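Local coordinates for mannosephosphate isomerase, putative (Archaeoglobus fulgidus, PDB 1ZX5), which probably interconverts mannose 6-phosphate and fructose 6-phosphate as a zinc-dependent type 1 mannose-6-phosphate isomerase of the cupin clan, at residues W20-I25 with L89-S94; L27-F31 with H270-S274. All coordinates share one frame; numbering follows the deposited sequence. Where two conformers were deposited one is given.

Contact 1. Residues W20-I25 with L89-S94; sequences WGGEWI and LIDAAS. With EDO (1,2-ethanediol), chain C.
Trp20 and Ser94 draw their backbones together, CA to CA 4.8 Å, where the loop leading into helix 24-28 passes over the end of strand 85-92 and the residues just after it. That strand is an inner one of the six-stranded antiparallel sheet in the cupin-like catalytic part of the fold, hydrogen-bonded between strands 36-41 and 181-188. The carbonyl of Trp20 takes a nearly straight bond from Ser94 N to its O, 3.2 Å and 166° at the hydrogen, and a weak, more bent one from Ala93 N. An inverse gamma turn centred on Ala92, closed by a weak bond from Ala93 N to Asp91 O, ends the strand.

Asp91 is the side chain reaching into the loop. With CG anti to its backbone N (chi1 -175°), the carboxylate rises toward the start of the helix, and OD2 accepts the Gly22 N-H at 3.0 Å from well above the carboxylate plane. A water bonded to Asp91 OD2 also accepts from Ile25 N, linking the carboxylate to the first turn of the helix. Gly22 turns its bare backbone toward both this carboxylate and the methyl of Ala93, Gly22 N lying 3.7 Å from Ala93 CB.

The indole of Trp24 is turned 71° from the carboxylate and presents its edge to Asp91 CB; its NE1 donates to O1 of an ethanediol, probably from the crystallisation liquor, that is also bonded to Tyr253 OH. Ile25 runs antiparallel to the Asp91 side chain, CD1 3.9 Å from Asp91 CB and near Leu89 O. Trp20 holds CG between its backbone N and carbonyl carbon, which turns the ring toward the strand: CZ3 packs on Ile90 CG2 while CE3 brings the ring edge to within 3.3 Å of Asp91 O.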
loop_
_atom_site.group_PDB
_atom_site.type_symbol
_atom_site.label_atom_id
_atom_site.label_comp_id
_atom_site.label_asym_id
_atom_site.label_seq_id
_atom_site.Cartn_x
_atom_site.Cartn_y
_atom_site.Cartn_z
ATOM N N TRP A 20 -14.448 -9.212 5.165
ATOM C CA TRP A 20 -13.349 -9.521 6.080
ATOM C C TRP A 20 -12.790 -8.318 6.882
ATOM O O TRP A 20 -11.819 -8.471 7.641
ATOM C CB TRP A 20 -12.229 -10.232 5.320
ATOM C CG TRP A 20 -11.898 -9.611 3.998
ATOM C CD1 TRP A 20 -12.317 -10.043 2.772
ATOM C CD2 TRP A 20 -11.067 -8.449 3.757
ATOM N NE1 TRP A 20 -11.802 -9.229 1.782
ATOM C CE2 TRP A 20 -11.026 -8.252 2.352
ATOM C CE3 TRP A 20 -10.348 -7.568 4.587
ATOM C CZ2 TRP A 20 -10.299 -7.201 1.753
ATOM C CZ3 TRP A 20 -9.623 -6.519 3.996
ATOM C CH2 TRP A 20 -9.600 -6.353 2.592
ATOM N N GLY A 21 -13.379 -7.131 6.710
ATOM C CA GLY A 21 -12.904 -5.945 7.429
ATOM C C GLY A 21 -13.465 -5.873 8.839
ATOM O O GLY A 21 -14.595 -6.270 9.065
ATOM N N GLY A 22 -12.691 -5.358 9.788
ATOM C CA GLY A 22 -13.156 -5.229 11.170
ATOM C C GLY A 22 -13.514 -3.787 11.494
ATOM O O GLY A 22 -14.162 -3.124 10.690
ATOM N N GLU A 23 -13.065 -3.300 12.655
ATOM C CA GLU A 23 -13.396 -1.958 13.149
ATOM C C GLU A 23 -12.270 -0.941 13.070
ATOM O O GLU A 23 -12.499 0.250 13.307
ATOM C CB GLU A 23 -13.897 -2.031 14.598
ATOM C CG GLU A 23 -15.245 -2.693 14.717
ATOM C CD GLU A 23 -15.770 -2.748 16.147
ATOM O OE1 GLU A 23 -15.977 -3.873 16.648
ATOM O OE2 GLU A 23 -16.015 -1.683 16.746
ATOM N N TRP A 24 -11.060 -1.408 12.760
ATOM C CA TRP A 24 -9.827 -0.607 12.925
ATOM C C TRP A 24 -9.813 0.653 12.063
ATOM O O TRP A 24 -9.518 1.746 12.545
ATOM C CB TRP A 24 -8.582 -1.483 12.639
ATOM C CG TRP A 24 -7.252 -0.745 12.596
ATOM C CD1 TRP A 24 -6.645 -0.058 13.638
ATOM C CD2 TRP A 24 -6.335 -0.668 11.484
ATOM N NE1 TRP A 24 -5.432 0.449 13.223
ATOM C CE2 TRP A 24 -5.211 0.088 11.919
ATOM C CE3 TRP A 24 -6.351 -1.170 10.171
ATOM C CZ2 TRP A 24 -4.124 0.370 11.080
ATOM C CZ3 TRP A 24 -5.277 -0.886 9.324
ATOM C CH2 TRP A 24 -4.173 -0.124 9.788
ATOM N N ILE A 25 -10.131 0.499 10.782
ATOM C CA ILE A 25 -10.075 1.629 9.855
ATOM C C ILE A 25 -11.065 2.754 10.224
ATOM O O ILE A 25 -10.651 3.907 10.348
ATOM C CB ILE A 25 -10.214 1.183 8.386
ATOM C CG1 ILE A 25 -8.936 0.434 7.967
ATOM C CG2 ILE A 25 -10.481 2.411 7.476
ATOM C CD1 ILE A 25 -9.020 -0.220 6.620
ATOM N N LEU A 89 -4.591 1.519 3.437
ATOM C CA LEU A 89 -4.718 0.842 4.719
ATOM C C LEU A 89 -5.613 -0.371 4.499
ATOM O O LEU A 89 -6.659 -0.257 3.837
ATOM C CB LEU A 89 -5.327 1.765 5.788
ATOM C CG LEU A 89 -4.532 3.031 6.133
ATOM C CD1 LEU A 89 -5.328 3.899 7.101
ATOM C CD2 LEU A 89 -3.165 2.655 6.702
ATOM N N ILE A 90 -5.192 -1.520 5.038
ATOM C CA ILE A 90 -5.927 -2.791 4.891
ATOM C C ILE A 90 -6.142 -3.408 6.269
ATOM O O ILE A 90 -5.193 -3.601 7.025
ATOM C CB ILE A 90 -5.153 -3.827 4.011
ATOM C CG1 ILE A 90 -4.802 -3.263 2.624
ATOM C CG2 ILE A 90 -5.893 -5.206 3.952
ATOM C CD1 ILE A 90 -5.944 -3.174 1.669
ATOM N N ASP A 91 -7.392 -3.714 6.587
ATOM C CA ASP A 91 -7.726 -4.393 7.828
ATOM C C ASP A 91 -8.177 -5.812 7.502
ATOM O O ASP A 91 -9.375 -6.072 7.316
ATOM C CB ASP A 91 -8.811 -3.630 8.602
ATOM C CG ASP A 91 -9.103 -4.247 9.967
ATOM O OD1 ASP A 91 -8.244 -5.010 10.467
ATOM O OD2 ASP A 91 -10.194 -3.977 10.543
ATOM N N ALA A 92 -7.206 -6.719 7.389
ATOM C CA ALA A 92 -7.502 -8.119 7.091
ATOM C C ALA A 92 -7.819 -8.819 8.406
ATOM O O ALA A 92 -7.008 -9.580 8.932
ATOM C CB ALA A 92 -6.319 -8.782 6.350
ATOM N N ALA A 93 -8.996 -8.530 8.954
ATOM C CA ALA A 93 -9.332 -8.973 10.301
ATOM C C ALA A 93 -9.697 -10.461 10.303
ATOM O O ALA A 93 -9.174 -11.223 11.102
ATOM C CB ALA A 93 -10.457 -8.103 10.913
ATOM N N SER A 94 -10.591 -10.854 9.402
ATOM C CA SER A 94 -10.828 -12.252 9.081
ATOM C C SER A 94 -9.818 -12.650 8.028
ATOM O O SER A 94 -9.326 -11.786 7.304
ATOM C CB SER A 94 -12.219 -12.437 8.495
ATOM O OG SER A 94 -13.163 -12.023 9.435
HETATM C C1 EDO C . -1.393 2.074 14.061
HETATM O O1 EDO C . -2.672 1.619 14.552
HETATM C C2 EDO C . -1.537 2.573 12.617
HETATM O O2 EDO C . -2.001 3.924 12.595
HETATM O O HOH W 1 -11.493 -1.870 9.711
#

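Contact 2. Residues L27-F31 with H270-S274; sequences LLKGF and HRGYS. With ACY (acetic acid), chain F.
Lys29, the first residue beyond helix 24-28, reaches along the type II beta turn His270-Tyr273, which joins strands 266-269 and 274-277 in the C-terminal cupin domain. The helix closes in a Schellman motif with Gly30 as its C-prime residue. Starting from the backbone, Lys29 CB lies 3.9 Å from Tyr273 OH. The chain then bends at chi2 (-63°), which carries CD over one face of the tyrosine ring, and from there it runs straight. CE passes close to Gly272 O and to OXT of a bound acetic acid, probably from the crystallisation liquor. At the tip, NZ donates to Gly272 O at 2.7 Å, in the plane of that carbonyl, and to OXT of the acetic acid at 2.8 Å; a salt bridge to Glu41 gives the ammonium a further partner. The same NZ sits 4.5 Å from the centroid of the Tyr273 ring, an off-centre cation-pi contact. Glu41, and the bound group if ionised, would probably favour the charged ammonium.

Gly272, with positive phi, brings its CA against Leu28 CD2 at 3.8 Å, where the two backbones come nearest. In one of two deposited conformers of Arg271, that methyl lies over one face of the guanidinium, toward its rim, a doubtful contact therefore. Beyond them Leu28 touches Tyr253 of strand 250-256, while Gly272 and Tyr273 hydrogen-bond to the backbone of Ala254, so helix end and turn share this strand as a neighbour. One water bridges the two backbones, donating to Leu28 O and to Arg271 O, each at 2.7 Å.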
loop_
_atom_site.group_PDB
_atom_site.type_symbol
_atom_site.label_atom_id
_atom_site.label_comp_id
_atom_site.label_asym_id
_atom_site.label_seq_id
_atom_site.Cartn_x
_atom_site.Cartn_y
_atom_site.Cartn_z
ATOM N N LEU A 27 -12.284 3.451 12.999
ATOM C CA LEU A 27 -11.784 4.042 14.235
ATOM C C LEU A 27 -10.625 5.006 13.981
ATOM O O LEU A 27 -10.602 6.087 14.561
ATOM C CB LEU A 27 -11.404 2.963 15.250
ATOM C CG LEU A 27 -11.595 3.423 16.697
ATOM C CD1 LEU A 27 -13.081 3.319 17.097
ATOM C CD2 LEU A 27 -10.699 2.620 17.660
ATOM N N LEU A 28 -9.687 4.632 13.106
ATOM C CA LEU A 28 -8.652 5.567 12.648
ATOM C C LEU A 28 -9.267 6.854 12.127
ATOM O O LEU A 28 -8.756 7.929 12.408
ATOM C CB LEU A 28 -7.784 4.962 11.541
ATOM C CG LEU A 28 -6.753 3.905 11.943
ATOM C CD1 LEU A 28 -6.056 3.384 10.709
ATOM C CD2 LEU A 28 -5.770 4.464 12.966
ATOM N N LYS A 29 -10.363 6.733 11.378
ATOM C CA LYS A 29 -11.017 7.875 10.746
ATOM C C LYS A 29 -12.105 8.505 11.621
ATOM O O LYS A 29 -12.929 9.277 11.119
ATOM C CB LYS A 29 -11.599 7.484 9.378
ATOM C CG LYS A 29 -10.629 6.750 8.449
ATOM C CD LYS A 29 -9.440 7.614 8.073
ATOM C CE LYS A 29 -8.540 6.914 7.065
ATOM N NZ LYS A 29 -7.450 7.856 6.651
ATOM N N GLY A 30 -12.124 8.159 12.910
ATOM C CA GLY A 30 -12.961 8.851 13.894
ATOM C C GLY A 30 -14.402 8.398 14.045
ATOM O O GLY A 30 -15.217 9.142 14.591
ATOM N N PHE A 31 -14.746 7.194 13.585
ATOM C CA PHE A 31 -16.110 6.691 13.798
ATOM C C PHE A 31 -16.163 5.191 14.096
ATOM O O PHE A 31 -15.161 4.507 14.003
ATOM C CB PHE A 31 -17.078 7.121 12.665
ATOM C CG PHE A 31 -16.793 6.485 11.300
ATOM C CD1 PHE A 31 -17.671 5.543 10.761
ATOM C CD2 PHE A 31 -15.680 6.859 10.549
ATOM C CE1 PHE A 31 -17.433 4.955 9.491
ATOM C CE2 PHE A 31 -15.430 6.281 9.285
ATOM C CZ PHE A 31 -16.313 5.328 8.757
ATOM N N HIS A 270 -3.059 14.057 12.119
ATOM C CA HIS A 270 -3.498 13.158 13.184
ATOM C C HIS A 270 -3.219 11.722 12.812
ATOM O O HIS A 270 -3.181 11.386 11.621
ATOM C CB HIS A 270 -5.005 13.331 13.434
ATOM C CG HIS A 270 -5.365 14.653 14.015
ATOM N ND1 HIS A 270 -5.606 14.832 15.360
ATOM C CD2 HIS A 270 -5.515 15.869 13.439
ATOM C CE1 HIS A 270 -5.882 16.105 15.591
ATOM N NE2 HIS A 270 -5.842 16.754 14.440
ATOM N N ARG A 271 -2.997 10.894 13.838
ATOM C CA ARG A 271 -2.892 9.442 13.701
ATOM C C ARG A 271 -4.027 8.917 12.800
ATOM O O ARG A 271 -5.189 9.248 13.023
ATOM C CB ARG A 271 -2.946 8.787 15.098
ATOM C CG ARG A 271 -3.332 7.284 15.140
ATOM C CD ARG A 271 -3.561 6.820 16.592
ATOM N NE ARG A 271 -4.486 5.682 16.716
ATOM C CZ ARG A 271 -5.816 5.794 16.719
ATOM N NH1 ARG A 271 -6.574 4.708 16.838
ATOM N NH2 ARG A 271 -6.399 6.986 16.591
ATOM N N GLY A 272 -3.699 8.106 11.803
ATOM C CA GLY A 272 -4.722 7.526 10.934
ATOM C C GLY A 272 -4.937 8.264 9.625
ATOM O O GLY A 272 -5.732 7.822 8.772
ATOM N N TYR A 273 -4.210 9.368 9.451
ATOM C CA TYR A 273 -4.367 10.226 8.283
ATOM C C TYR A 273 -3.056 10.404 7.536
ATOM O O TYR A 273 -1.970 10.244 8.107
ATOM C CB TYR A 273 -4.971 11.584 8.678
ATOM C CG TYR A 273 -6.424 11.467 9.100
ATOM C CD1 TYR A 273 -7.453 11.590 8.168
ATOM C CD2 TYR A 273 -6.764 11.193 10.431
ATOM C CE1 TYR A 273 -8.801 11.456 8.554
ATOM C CE2 TYR A 273 -8.090 11.061 10.828
ATOM C CZ TYR A 273 -9.098 11.195 9.883
ATOM O OH TYR A 273 -10.403 11.068 10.284
ATOM N N SER A 274 -3.186 10.750 6.260
ATOM C CA SER A 274 -2.071 10.882 5.352
ATOM C C SER A 274 -2.010 12.275 4.773
ATOM O O SER A 274 -3.008 13.003 4.703
ATOM C CB SER A 274 -2.194 9.906 4.177
ATOM O OG SER A 274 -2.176 8.584 4.645
HETATM C C ACY F . -9.524 10.532 5.213
HETATM O O ACY F . -10.586 10.642 5.884
HETATM O OXT ACY F . -8.964 9.450 4.954
HETATM C CH3 ACY F . -8.891 11.785 4.687
HETATM O O HOH W 2 -7.280 8.670 14.603
#

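In the fold
From the N terminus, the chain passes strand 15-17, then Trp20, and enters helix 24-28, which both contacts use. Contact 1 closes a loop of 63 residues when the chain returns along strand 85-92, so it stays within the catalytic part of the protein. Contact 2 closes a far longer one, 238 residues, with a turn of the C-terminal cupin domain. The two segments of each alternate along the chain, so the loops cross and neither nests in the other. The short helix is therefore held at its start to the six-stranded sheet and at its end to the second domain. Leu89 CD1 joins the contacts directly, packing on Leu28 CD1 at 3.7 Å.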